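Local coordinates for protein putative methylthioribose-1-phosphate isomerase (Archaeoglobus fulgidus, PDB 1T5O) that probably catalyses the interconversion of 5-methylthioribose 1-phosphate and 5-methylthioribulose 1-phosphate, an isomerase step of methionine biosynthesis, at residues Leu14-Lys19 with Lys41-Gly46; Arg4-Asp9 with Glu51-Tyr56; Glu34-Ile39 with Asp82-Thr87; Ala156-Thr161 with Cys199-Glu204. All coordinates share one frame; numbering follows the deposited sequence.

Interaction 1. Residues Leu14-Lys19 with Lys41-Gly46; sequences LIDQTK and KLAVRG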
loop_
_atom_site.group_PDB
_atom_site.type_symbol
_atom_site.label_atom_id
_atom_site.label_comp_id
_atom_site.label_asym_id
_atom_site.label_seq_id
_atom_site.Cartn_x
_atom_site.Cartn_y
_atom_site.Cartn_z
ATOM N N LEU A 14 -12.307 -27.795 3.047
ATOM C CA LEU A 14 -11.390 -26.657 2.856
ATOM C C LEU A 14 -11.714 -25.551 3.843
ATOM O O LEU A 14 -12.878 -25.332 4.190
ATOM C CB LEU A 14 -11.551 -25.970 1.497
ATOM C CG LEU A 14 -11.942 -26.544 0.146
ATOM C CD1 LEU A 14 -12.396 -25.392 -0.722
ATOM C CD2 LEU A 14 -10.778 -27.260 -0.493
ATOM N N ILE A 15 -10.685 -24.830 4.266
ATOM C CA ILE A 15 -10.885 -23.683 5.133
ATOM C C ILE A 15 -11.351 -22.634 4.122
ATOM O O ILE A 15 -10.696 -22.428 3.096
ATOM C CB ILE A 15 -9.558 -23.207 5.767
ATOM C CG1 ILE A 15 -9.208 -24.071 6.973
ATOM C CG2 ILE A 15 -9.667 -21.739 6.169
ATOM C CD1 ILE A 15 -7.820 -23.795 7.534
ATOM N N ASP A 16 -12.470 -21.976 4.395
ATOM C CA ASP A 16 -12.994 -20.961 3.471
ATOM C C ASP A 16 -12.257 -19.638 3.719
ATOM O O ASP A 16 -12.703 -18.808 4.513
ATOM C CB ASP A 16 -14.496 -20.746 3.705
ATOM C CG ASP A 16 -15.153 -19.945 2.598
ATOM O OD1 ASP A 16 -14.433 -19.331 1.784
ATOM O OD2 ASP A 16 -16.399 -19.926 2.539
ATOM N N GLN A 17 -11.147 -19.434 3.017
ATOM C CA GLN A 17 -10.345 -18.231 3.204
ATOM C C GLN A 17 -11.057 -16.916 2.917
ATOM O O GLN A 17 -10.710 -15.894 3.486
ATOM C CB GLN A 17 -9.035 -18.346 2.406
ATOM C CG GLN A 17 -8.043 -19.298 3.070
ATOM C CD GLN A 17 -6.762 -19.479 2.278
ATOM O OE1 GLN A 17 -6.084 -18.506 1.951
ATOM N NE2 GLN A 17 -6.419 -20.728 1.970
ATOM N N THR A 18 -12.068 -16.936 2.065
ATOM C CA THR A 18 -12.804 -15.711 1.778
ATOM C C THR A 18 -13.522 -15.197 3.038
ATOM O O THR A 18 -13.934 -14.043 3.087
ATOM C CB THR A 18 -13.862 -15.931 0.676
ATOM O OG1 THR A 18 -14.982 -16.634 1.228
ATOM C CG2 THR A 18 -13.269 -16.746 -0.473
ATOM N N LYS A 19 -13.648 -16.049 4.054
ATOM C CA LYS A 19 -14.323 -15.689 5.304
ATOM C C LYS A 19 -13.386 -15.070 6.327
ATOM O O LYS A 19 -13.820 -14.461 7.317
ATOM C CB LYS A 19 -14.961 -16.936 5.916
ATOM C CG LYS A 19 -16.463 -16.881 6.036
ATOM C CD LYS A 19 -17.113 -16.884 4.671
ATOM C CE LYS A 19 -18.625 -16.780 4.800
ATOM N NZ LYS A 19 -19.315 -18.020 4.329
ATOM N N LYS A 41 -13.010 -18.349 -6.406
ATOM C CA LYS A 41 -13.207 -17.318 -5.377
ATOM C C LYS A 41 -11.983 -17.148 -4.494
ATOM O O LYS A 41 -11.991 -16.326 -3.574
ATOM C CB LYS A 41 -14.342 -17.671 -4.411
ATOM C CG LYS A 41 -15.652 -18.121 -4.978
ATOM C CD LYS A 41 -16.685 -18.177 -3.834
ATOM C CE LYS A 41 -16.200 -19.018 -2.634
ATOM N NZ LYS A 41 -17.079 -18.940 -1.411
ATOM N N LEU A 42 -10.953 -17.947 -4.743
ATOM C CA LEU A 42 -9.744 -17.912 -3.923
ATOM C C LEU A 42 -10.046 -18.420 -2.510
ATOM O O LEU A 42 -9.410 -18.000 -1.540
ATOM C CB LEU A 42 -9.152 -16.495 -3.855
ATOM C CG LEU A 42 -8.811 -15.808 -5.188
ATOM C CD1 LEU A 42 -8.143 -14.455 -4.895
ATOM C CD2 LEU A 42 -7.874 -16.692 -6.032
ATOM N N ALA A 43 -11.033 -19.305 -2.373
ATOM C CA ALA A 43 -11.322 -19.871 -1.057
ATOM C C ALA A 43 -10.144 -20.812 -0.752
ATOM O O ALA A 43 -9.810 -21.051 0.406
ATOM C CB ALA A 43 -12.638 -20.634 -1.067
ATOM N N VAL A 44 -9.540 -21.352 -1.811
ATOM C CA VAL A 44 -8.352 -22.198 -1.701
ATOM C C VAL A 44 -7.343 -21.439 -2.527
ATOM O O VAL A 44 -7.681 -20.956 -3.606
ATOM C CB VAL A 44 -8.452 -23.550 -2.414
ATOM C CG1 VAL A 44 -7.631 -24.574 -1.635
ATOM C CG2 VAL A 44 -9.881 -23.957 -2.610
ATOM N N ARG A 45 -6.108 -21.359 -2.055
ATOM C CA ARG A 45 -5.065 -20.635 -2.780
ATOM C C ARG A 45 -3.712 -21.101 -2.299
ATOM O O ARG A 45 -3.605 -21.677 -1.211
ATOM C CB ARG A 45 -5.205 -19.134 -2.537
ATOM C CG ARG A 45 -5.574 -18.797 -1.115
ATOM C CD ARG A 45 -5.315 -17.326 -0.862
ATOM N NE ARG A 45 -3.887 -17.026 -0.852
ATOM C CZ ARG A 45 -3.068 -17.332 0.146
ATOM N NH1 ARG A 45 -3.538 -17.952 1.222
ATOM N NH2 ARG A 45 -1.779 -17.006 0.079
ATOM N N GLY A 46 -2.684 -20.829 -3.094
ATOM C CA GLY A 46 -1.346 -21.275 -2.757
ATOM C C GLY A 46 -1.080 -22.484 -3.637
ATOM O O GLY A 46 -1.939 -23.362 -3.756
#
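Gln17 and Arg45 reach for each other almost at a right angle, and their meeting fixes the predicted substrate-binding arginine. The glutamine chain runs out extended from CB, so that OE1 arrives at the edge of the guanidinium and accepts a bond from Arg45 NH1 at 2.7 Å. This bond is well formed: NH1 sits on a lone pair of the carbonyl, and OE1 lies close to the guanidinium plane, although the amide and guanidinium planes stand 78° apart. Arg45 gets there with CG in the crowded position between backbone N and carbonyl carbon and a bend at chi3, which turns NH1 edge-on to OE1. NH1 also bonds Asn155 OD1, so two oxygens hold it. An alanine here would remove the guanidinium and would probably leave the Gln17 and Asn155 oxygens without their shared donor and disturb the predicted substrate site.

Further back, Gln17 N gives a weak bond to Ala43 O, 3.3 Å long. Asp16 OD1 lies 3.6 Å from Ala43 CB and accepts the hydroxyl of Thr18 from above its carboxylate plane, while Thr18 CG2 rests 3.4 Å from Lys41 O. At the other end, Leu14 and Val44 cross at about a right angle, CD1 to CG2 at a tight 3.5 Å.

Leu42, with positive phi, closes helix 32-40 in a Schellman motif, and Gly46 is the N-cap residue of helix 47-61. The arrangement is thus a helix-to-helix connection laid against the end of a β-strand, carrying part of the predicted substrate-binding Arg-Gly-Ala sequence.

Interaction 2. Residues Arg4-Asp9 with Glu51-Tyr56; sequences RSIFWD and EAAGAY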
loop_
_atom_site.group_PDB
_atom_site.type_symbol
_atom_site.label_atom_id
_atom_site.label_comp_id
_atom_site.label_asym_id
_atom_site.label_seq_id
_atom_site.Cartn_x
_atom_site.Cartn_y
_atom_site.Cartn_z
ATOM N N ARG A 4 -5.634 -28.332 8.528
ATOM C CA ARG A 4 -4.862 -28.226 7.292
ATOM C C ARG A 4 -5.789 -27.337 6.456
ATOM O O ARG A 4 -6.992 -27.298 6.715
ATOM C CB ARG A 4 -4.690 -29.590 6.609
ATOM C CG ARG A 4 -3.651 -30.500 7.249
ATOM C CD ARG A 4 -3.442 -31.703 6.350
ATOM N NE ARG A 4 -2.416 -32.621 6.833
ATOM C CZ ARG A 4 -2.057 -33.715 6.173
ATOM N NH1 ARG A 4 -2.641 -34.009 5.012
ATOM N NH2 ARG A 4 -1.115 -34.511 6.665
ATOM N N SER A 5 -5.256 -26.637 5.464
ATOM C CA SER A 5 -6.090 -25.723 4.672
ATOM C C SER A 5 -7.088 -26.441 3.762
ATOM O O SER A 5 -8.098 -25.871 3.357
ATOM C CB SER A 5 -5.203 -24.807 3.827
ATOM O OG SER A 5 -4.596 -25.587 2.837
ATOM N N ILE A 6 -6.781 -27.691 3.429
ATOM C CA ILE A 6 -7.645 -28.510 2.586
ATOM C C ILE A 6 -7.301 -29.954 2.952
ATOM O O ILE A 6 -6.116 -30.311 3.066
ATOM C CB ILE A 6 -7.395 -28.240 1.077
ATOM C CG1 ILE A 6 -8.258 -29.174 0.231
ATOM C CG2 ILE A 6 -5.915 -28.443 0.723
ATOM C CD1 ILE A 6 -8.154 -28.881 -1.250
ATOM N N PHE A 7 -8.330 -30.775 3.173
ATOM C CA PHE A 7 -8.109 -32.163 3.563
ATOM C C PHE A 7 -9.314 -33.079 3.288
ATOM O O PHE A 7 -10.366 -32.639 2.828
ATOM C CB PHE A 7 -7.761 -32.209 5.056
ATOM C CG PHE A 7 -8.758 -31.484 5.922
ATOM C CD1 PHE A 7 -8.759 -30.090 5.988
ATOM C CD2 PHE A 7 -9.719 -32.187 6.639
ATOM C CE1 PHE A 7 -9.697 -29.408 6.750
ATOM C CE2 PHE A 7 -10.664 -31.516 7.406
ATOM C CZ PHE A 7 -10.653 -30.123 7.463
ATOM N N TRP A 8 -9.144 -34.365 3.568
ATOM C CA TRP A 8 -10.223 -35.323 3.368
ATOM C C TRP A 8 -10.663 -35.868 4.717
ATOM O O TRP A 8 -9.855 -36.362 5.499
ATOM C CB TRP A 8 -9.776 -36.476 2.477
ATOM C CG TRP A 8 -10.933 -37.302 1.994
ATOM C CD1 TRP A 8 -11.547 -38.348 2.647
ATOM C CD2 TRP A 8 -11.642 -37.125 0.762
ATOM N NE1 TRP A 8 -12.593 -38.827 1.887
ATOM C CE2 TRP A 8 -12.673 -38.095 0.725
ATOM C CE3 TRP A 8 -11.507 -36.236 -0.319
ATOM C CZ2 TRP A 8 -13.561 -38.204 -0.352
ATOM C CZ3 TRP A 8 -12.392 -36.344 -1.389
ATOM C CH2 TRP A 8 -13.409 -37.325 -1.394
ATOM N N ASP A 9 -11.950 -35.750 4.984
ATOM C CA ASP A 9 -12.541 -36.211 6.233
ATOM C C ASP A 9 -13.981 -36.465 5.841
ATOM O O ASP A 9 -14.842 -35.594 5.999
ATOM C CB ASP A 9 -12.483 -35.108 7.279
ATOM C CG ASP A 9 -11.775 -35.540 8.536
ATOM O OD1 ASP A 9 -10.606 -35.988 8.439
ATOM O OD2 ASP A 9 -12.384 -35.420 9.625
ATOM N N GLU A 51 -2.539 -27.835 -5.681
ATOM C CA GLU A 51 -2.131 -29.133 -6.181
ATOM C C GLU A 51 -2.999 -30.164 -5.479
ATOM O O GLU A 51 -3.527 -31.080 -6.106
ATOM C CB GLU A 51 -0.660 -29.427 -5.874
ATOM C CG GLU A 51 -0.197 -30.720 -6.540
ATOM C CD GLU A 51 1.108 -31.229 -5.986
ATOM O OE1 GLU A 51 1.591 -30.650 -4.998
ATOM O OE2 GLU A 51 1.647 -32.217 -6.522
ATOM N N ALA A 52 -3.134 -29.999 -4.166
ATOM C CA ALA A 52 -3.948 -30.903 -3.372
ATOM C C ALA A 52 -5.413 -30.792 -3.818
ATOM O O ALA A 52 -6.149 -31.786 -3.813
ATOM C CB ALA A 52 -3.793 -30.566 -1.871
ATOM N N ALA A 53 -5.837 -29.592 -4.213
ATOM C CA ALA A 53 -7.209 -29.408 -4.686
ATOM C C ALA A 53 -7.415 -30.219 -5.971
ATOM O O ALA A 53 -8.440 -30.892 -6.145
ATOM C CB ALA A 53 -7.495 -27.931 -4.953
ATOM N N GLY A 54 -6.438 -30.143 -6.875
ATOM C CA GLY A 54 -6.516 -30.890 -8.116
ATOM C C GLY A 54 -6.641 -32.388 -7.874
ATOM O O GLY A 54 -7.488 -33.043 -8.479
ATOM N N ALA A 55 -5.800 -32.926 -6.990
ATOM C CA ALA A 55 -5.815 -34.359 -6.670
ATOM C C ALA A 55 -7.076 -34.793 -5.934
ATOM O O ALA A 55 -7.665 -35.816 -6.266
ATOM C CB ALA A 55 -4.580 -34.732 -5.845
ATOM N N TYR A 56 -7.483 -34.038 -4.919
ATOM C CA TYR A 56 -8.694 -34.406 -4.190
ATOM C C TYR A 56 -9.874 -34.264 -5.138
ATOM O O TYR A 56 -10.895 -34.934 -4.970
ATOM C CB TYR A 56 -8.910 -33.509 -2.971
ATOM C CG TYR A 56 -8.015 -33.844 -1.797
ATOM C CD1 TYR A 56 -7.925 -35.151 -1.308
ATOM C CD2 TYR A 56 -7.304 -32.849 -1.138
ATOM C CE1 TYR A 56 -7.145 -35.450 -0.180
ATOM C CE2 TYR A 56 -6.529 -33.127 -0.015
ATOM C CZ TYR A 56 -6.452 -34.420 0.460
ATOM O OH TYR A 56 -5.684 -34.681 1.572
HETATM O O HOH W 1 -4.635 -32.665 3.234
HETATM O O HOH W 2 -6.320 -36.022 4.402
#
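This is an apolar strand-on-helix contact, in which edge strand 6-8 of the small antiparallel N-terminal sheet lies over helix 47-61. The two short axes approach to 8.9 Å and run roughly the same way, 29° apart. Alternate residues of the strand, Ile6 and Trp8, turn their side chains toward the helix.

With CG1 anti to its backbone N (chi1 177°) and the chain extended beyond it, Ile6 brings CD1 to 3.6 Å from Ala53 CA, while the CG2 branch settles 4.0 Å from Ala52 CB. The small alanines let the isoleucine come close to the helix backbone. Tyr56, one turn on from Ala52, sends its ring back up between Ile6 and Trp8, sliding past each in the opposite direction: CD2 meets Ile6 CG1, and CD1 lies 3.9 Å from Trp8 CE3. One face of the ring is laid against the strand backbone at Phe7. Ala122 and Ala126 of helix 111-141 also touch the tyrosine side chain.

At its tip, Tyr56 OH bonds two waters. The first, in the plane of the ring and 2.8 Å from OH, donates to Ile6 O at 2.8 Å and accepts from Arg4 NH1; the second is weakly bonded to Trp8 N. A leucine here would lack the ring and hydroxyl and would probably loosen the packing against Ile6 and Trp8 and break the water link.

The chemistry is therefore divided: carbon contacts provide the direct grip between strand and helix, whereas the tyrosine hydroxyl reaches the strand's backbone, and Arg4, through two waters.

Interaction 3. Residues Glu34-Ile39 with Asp82-Thr87; sequences ELADAI and DFLAST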
loop_
_atom_site.group_PDB
_atom_site.type_symbol
_atom_site.label_atom_id
_atom_site.label_comp_id
_atom_site.label_asym_id
_atom_site.label_seq_id
_atom_site.Cartn_x
_atom_site.Cartn_y
_atom_site.Cartn_z
ATOM N N GLU A 34 -18.348 -27.236 -7.174
ATOM C CA GLU A 34 -18.117 -26.520 -5.926
ATOM C C GLU A 34 -16.638 -26.225 -5.702
ATOM O O GLU A 34 -16.258 -25.109 -5.337
ATOM C CB GLU A 34 -18.667 -27.320 -4.752
ATOM C CG GLU A 34 -20.154 -27.575 -4.867
ATOM C CD GLU A 34 -20.750 -28.074 -3.573
ATOM O OE1 GLU A 34 -20.173 -29.000 -2.973
ATOM O OE2 GLU A 34 -21.800 -27.541 -3.162
ATOM N N LEU A 35 -15.806 -27.233 -5.921
ATOM C CA LEU A 35 -14.378 -27.074 -5.756
ATOM C C LEU A 35 -13.915 -26.024 -6.749
ATOM O O LEU A 35 -13.180 -25.097 -6.401
ATOM C CB LEU A 35 -13.673 -28.404 -6.029
ATOM C CG LEU A 35 -12.149 -28.454 -5.891
ATOM C CD1 LEU A 35 -11.711 -28.050 -4.476
ATOM C CD2 LEU A 35 -11.677 -29.866 -6.225
ATOM N N ALA A 36 -14.357 -26.168 -7.995
ATOM C CA ALA A 36 -13.971 -25.221 -9.027
ATOM C C ALA A 36 -14.315 -23.787 -8.627
ATOM O O ALA A 36 -13.507 -22.878 -8.822
ATOM C CB ALA A 36 -14.638 -25.578 -10.358
ATOM N N ASP A 37 -15.489 -23.559 -8.054
ATOM C CA ASP A 37 -15.790 -22.183 -7.704
ATOM C C ASP A 37 -14.994 -21.760 -6.491
ATOM O O ASP A 37 -14.660 -20.582 -6.349
ATOM C CB ASP A 37 -17.283 -21.972 -7.460
ATOM C CG ASP A 37 -17.726 -20.552 -7.815
ATOM O OD1 ASP A 37 -17.388 -20.083 -8.936
ATOM O OD2 ASP A 37 -18.408 -19.902 -6.987
ATOM N N ALA A 38 -14.677 -22.716 -5.621
ATOM C CA ALA A 38 -13.898 -22.405 -4.430
ATOM C C ALA A 38 -12.538 -21.909 -4.916
ATOM O O ALA A 38 -11.982 -20.950 -4.385
ATOM C CB ALA A 38 -13.739 -23.636 -3.571
ATOM N N ILE A 39 -12.026 -22.575 -5.945
ATOM C CA ILE A 39 -10.754 -22.213 -6.543
ATOM C C ILE A 39 -10.850 -20.808 -7.148
ATOM O O ILE A 39 -9.954 -19.980 -6.965
ATOM C CB ILE A 39 -10.373 -23.231 -7.645
ATOM C CG1 ILE A 39 -9.869 -24.524 -6.998
ATOM C CG2 ILE A 39 -9.320 -22.647 -8.573
ATOM C CD1 ILE A 39 -9.627 -25.643 -8.008
ATOM N N ASP A 82 -10.378 -32.667 -17.016
ATOM C CA ASP A 82 -10.419 -31.635 -18.057
ATOM C C ASP A 82 -11.150 -30.394 -17.555
ATOM O O ASP A 82 -10.699 -29.261 -17.746
ATOM C CB ASP A 82 -11.155 -32.160 -19.300
ATOM C CG ASP A 82 -10.272 -33.018 -20.192
ATOM O OD1 ASP A 82 -9.163 -33.403 -19.757
ATOM O OD2 ASP A 82 -10.696 -33.317 -21.333
ATOM N N PHE A 83 -12.291 -30.621 -16.915
ATOM C CA PHE A 83 -13.077 -29.525 -16.388
ATOM C C PHE A 83 -12.351 -28.750 -15.293
ATOM O O PHE A 83 -12.337 -27.516 -15.310
ATOM C CB PHE A 83 -14.411 -30.049 -15.857
ATOM C CG PHE A 83 -15.107 -29.095 -14.935
ATOM C CD1 PHE A 83 -14.858 -29.124 -13.567
ATOM C CD2 PHE A 83 -15.998 -28.154 -15.435
ATOM C CE1 PHE A 83 -15.483 -28.235 -12.712
ATOM C CE2 PHE A 83 -16.630 -27.259 -14.581
ATOM C CZ PHE A 83 -16.372 -27.301 -13.219
ATOM N N LEU A 84 -11.756 -29.462 -14.336
ATOM C CA LEU A 84 -11.065 -28.785 -13.242
ATOM C C LEU A 84 -9.825 -28.029 -13.679
ATOM O O LEU A 84 -9.587 -26.917 -13.213
ATOM C CB LEU A 84 -10.695 -29.768 -12.124
ATOM C CG LEU A 84 -11.749 -29.934 -11.024
ATOM C CD1 LEU A 84 -11.301 -30.990 -10.024
ATOM C CD2 LEU A 84 -11.968 -28.602 -10.326
ATOM N N ALA A 85 -9.035 -28.617 -14.571
ATOM C CA ALA A 85 -7.827 -27.951 -15.036
ATOM C C ALA A 85 -8.178 -26.673 -15.808
ATOM O O ALA A 85 -7.428 -25.692 -15.777
ATOM C CB ALA A 85 -6.999 -28.899 -15.901
ATOM N N SER A 86 -9.328 -26.687 -16.479
ATOM C CA SER A 86 -9.776 -25.534 -17.246
ATOM C C SER A 86 -10.110 -24.334 -16.347
ATOM O O SER A 86 -10.227 -23.207 -16.832
ATOM C CB SER A 86 -10.988 -25.901 -18.118
ATOM O OG SER A 86 -12.177 -26.065 -17.358
ATOM N N THR A 87 -10.253 -24.560 -15.043
ATOM C CA THR A 87 -10.557 -23.448 -14.150
ATOM C C THR A 87 -9.456 -22.415 -14.361
ATOM O O THR A 87 -9.660 -21.211 -14.193
ATOM C CB THR A 87 -10.574 -23.887 -12.680
ATOM O OG1 THR A 87 -9.266 -24.329 -12.303
ATOM C CG2 THR A 87 -11.577 -25.030 -12.477
#
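Helix 32-40 packs against the last part of helix 70-85 and the residues that follow in a largely apolar helix-helix contact, part of the helical N-terminal region of this MtnA-family protein. The backbones come closest at Ala36 and Leu84, whose CA atoms are 6.2 Å apart, a spacing that the small alanine side chain permits.

Leu84 can be followed outward. Its CB and CG serve mainly to carry the branch across to the other helix, with CD1 continuing the extended line (chi2 177°). CD1 reaches Leu35 CD2 at 4.0 Å, the two leucines crossing at about a right angle. CD2 turns to the other side and lies 4.0 Å from Ala36 CB, with Ile39 CD1 more loosely placed beyond it. Val32 of helix 32-40 and Ile98 of helix 92-105 add to the surroundings of the same side chain, which is thus touched by two other helices. The next residue along the chain from Thr87 is Arg88, predicted to bind substrate, which also touches Ile39.

Ala36 CB is met from several directions. Phe83, with CG anti to its backbone N (chi1 163°), swings its ring across so that CE1 comes to 3.6 Å from that methyl. Thr87 completes the set, its CG2 lying 3.8 Å from Ala36 CB.

Interaction 4. Residues Ala156-Thr161 with Cys199-Glu204; sequences AGRLAT and CWELME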
loop_
_atom_site.group_PDB
_atom_site.type_symbol
_atom_site.label_atom_id
_atom_site.label_comp_id
_atom_site.label_asym_id
_atom_site.label_seq_id
_atom_site.Cartn_x
_atom_site.Cartn_y
_atom_site.Cartn_z
ATOM N N ALA A 156 2.811 -16.507 2.744
ATOM C CA ALA A 156 3.486 -17.758 2.413
ATOM C C ALA A 156 3.440 -18.610 3.692
ATOM O O ALA A 156 4.467 -18.955 4.279
ATOM C CB ALA A 156 4.942 -17.465 1.995
ATOM N N GLY A 157 2.218 -18.914 4.121
ATOM C CA GLY A 157 2.019 -19.685 5.328
ATOM C C GLY A 157 1.213 -20.954 5.129
ATOM O O GLY A 157 1.151 -21.496 4.022
ATOM N N ARG A 158 0.571 -21.413 6.205
ATOM C CA ARG A 158 -0.183 -22.658 6.173
ATOM C C ARG A 158 -1.504 -22.577 5.423
ATOM O O ARG A 158 -2.095 -23.604 5.101
ATOM C CB ARG A 158 -0.402 -23.200 7.609
ATOM C CG ARG A 158 -1.259 -22.325 8.565
ATOM C CD ARG A 158 -1.378 -23.065 9.910
ATOM N NE ARG A 158 -2.128 -22.385 10.971
ATOM C CZ ARG A 158 -3.454 -22.312 11.050
ATOM N NH1 ARG A 158 -4.221 -22.862 10.120
ATOM N NH2 ARG A 158 -4.017 -21.721 12.100
ATOM N N LEU A 159 -1.980 -21.376 5.132
ATOM C CA LEU A 159 -3.214 -21.287 4.381
ATOM C C LEU A 159 -2.898 -21.501 2.891
ATOM O O LEU A 159 -3.699 -22.097 2.162
ATOM C CB LEU A 159 -3.898 -19.930 4.624
ATOM C CG LEU A 159 -4.477 -19.770 6.041
ATOM C CD1 LEU A 159 -4.973 -18.337 6.259
ATOM C CD2 LEU A 159 -5.608 -20.777 6.258
ATOM N N ALA A 160 -1.699 -21.067 2.477
ATOM C CA ALA A 160 -1.223 -21.166 1.098
ATOM C C ALA A 160 -0.658 -22.559 0.755
ATOM O O ALA A 160 -0.345 -22.860 -0.410
ATOM C CB ALA A 160 -0.156 -20.099 0.857
ATOM N N THR A 161 -0.491 -23.398 1.769
ATOM C CA THR A 161 0.010 -24.738 1.542
ATOM C C THR A 161 -0.994 -25.663 2.204
ATOM O O THR A 161 -2.052 -25.196 2.628
ATOM C CB THR A 161 1.415 -24.905 2.150
ATOM O OG1 THR A 161 1.378 -24.601 3.549
ATOM C CG2 THR A 161 2.394 -23.966 1.468
ATOM N N CYS A 199 -1.823 -12.302 9.245
ATOM C CA CYS A 199 -2.039 -11.924 10.626
ATOM C C CYS A 199 -2.961 -12.947 11.325
ATOM O O CYS A 199 -2.792 -13.236 12.506
ATOM C CB CYS A 199 -2.614 -10.507 10.724
ATOM S SG CYS A 199 -1.418 -9.165 10.326
ATOM N N TRP A 200 -3.932 -13.473 10.588
ATOM C CA TRP A 200 -4.850 -14.453 11.141
ATOM C C TRP A 200 -4.141 -15.746 11.546
ATOM O O TRP A 200 -4.200 -16.171 12.714
ATOM C CB TRP A 200 -5.960 -14.783 10.137
ATOM C CG TRP A 200 -7.012 -15.690 10.744
ATOM C CD1 TRP A 200 -8.088 -15.307 11.519
ATOM C CD2 TRP A 200 -7.006 -17.132 10.754
ATOM N NE1 TRP A 200 -8.729 -16.425 12.007
ATOM C CE2 TRP A 200 -8.088 -17.551 11.556
ATOM C CE3 TRP A 200 -6.179 -18.103 10.162
ATOM C CZ2 TRP A 200 -8.374 -18.908 11.791
ATOM C CZ3 TRP A 200 -6.463 -19.463 10.396
ATOM C CH2 TRP A 200 -7.554 -19.846 11.207
ATOM N N GLU A 201 -3.447 -16.373 10.602
ATOM C CA GLU A 201 -2.790 -17.629 10.943
ATOM C C GLU A 201 -1.693 -17.487 11.992
ATOM O O GLU A 201 -1.451 -18.430 12.746
ATOM C CB GLU A 201 -2.255 -18.347 9.694
ATOM C CG GLU A 201 -1.097 -17.649 8.961
ATOM C CD GLU A 201 -0.524 -18.538 7.886
ATOM O OE1 GLU A 201 0.330 -19.389 8.197
ATOM O OE2 GLU A 201 -0.958 -18.421 6.720
ATOM N N LEU A 202 -1.051 -16.325 12.085
ATOM C CA LEU A 202 -0.011 -16.191 13.092
ATOM C C LEU A 202 -0.670 -15.972 14.461
ATOM O O LEU A 202 -0.274 -16.579 15.462
ATOM C CB LEU A 202 0.945 -15.033 12.749
ATOM C CG LEU A 202 1.868 -15.304 11.541
ATOM C CD1 LEU A 202 2.661 -14.057 11.182
ATOM C CD2 LEU A 202 2.794 -16.444 11.865
ATOM N N MET A 203 -1.682 -15.119 14.523
ATOM C CA MET A 203 -2.324 -14.907 15.817
ATOM C C MET A 203 -3.013 -16.189 16.285
ATOM O O MET A 203 -3.057 -16.485 17.482
ATOM C CB MET A 203 -3.343 -13.766 15.727
ATOM C CG MET A 203 -2.689 -12.415 15.605
ATOM S SD MET A 203 -3.836 -11.092 15.283
ATOM C CE MET A 203 -4.785 -11.103 16.920
ATOM N N GLU A 204 -3.532 -16.960 15.343
ATOM C CA GLU A 204 -4.235 -18.196 15.675
ATOM C C GLU A 204 -3.251 -19.171 16.324
ATOM O O GLU A 204 -3.594 -19.898 17.263
ATOM C CB GLU A 204 -4.859 -18.775 14.385
ATOM C CG GLU A 204 -5.766 -19.968 14.565
ATOM C CD GLU A 204 -7.130 -19.611 15.166
ATOM O OE1 GLU A 204 -7.406 -18.417 15.390
ATOM O OE2 GLU A 204 -7.926 -20.537 15.404
#
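Glu201 OE1 is the best-held polar atom, gripped by two donors: the backbone N of Arg158, 2.9 Å away and met on the syn lone pair of the oxygen, and the guanidinium of Arg172, which forms a salt bridge with it. The other oxygen, OE2, accepts a bond from Asn155 ND2. With CG in the crowded position (chi1 67°) and the rest of the chain extended, Glu201 carries its carboxylate straight off helix 193-204 into the loop. That helix runs between parallel strands 182-186 and 208-212, a Rossmann-like α/β arrangement consistent with the family.

Gly157 makes the close approach possible. OE1 lies 3.3 Å from its CA, on the side where a side chain would project, and a CB there would clash with it. Leu159 slides past the carboxylate in the opposite direction, CG being 3.8 Å from Glu201 OE2, and touches Trp200 CE3 with CD1.

Arg158 runs extended from CG to NE, antiparallel to Glu201, with CG 3.4 Å from OE1. Its charge is met by Asp205, which forms a salt bridge with NE, while Glu201 CB over one face and Glu204 CG at the edge, 3.5 Å from NH2, present carbon to the guanidinium.

The buried carboxylate thus has three donors, one of them charged, an environment likely to favour its ionised form, and it ties the loop after strand 149-152 to a helix on which the second subunit also packs.

In the fold
Interactions 1, 2 and 3 form a continuous block. Strands 6-8 and 12-15 are sheet neighbours, joined by Ile15 N to Ser5 O at 2.9 Å, and interaction 3 adjoins interaction 1 through Ala43 N and Ala38 O, 2.8 Å apart. Leu35 CD2 of interaction 3 also lies 3.4 Å from Ala53 O of interaction 2. Interaction 4 meets this block from the side of the seven-stranded sheet: Ser5 OG bonds Thr161 O at 2.6 Å, and Leu159 packs beside Arg45. Interactions 3 and 4 do not touch, their centres being about 24 Å apart. Predicted substrate residues lie close by: the side chain of Arg45 in interaction 1 is about 5 Å from that of Gln193, and that of Thr87 in interaction 3 about 4 Å from that of Arg88.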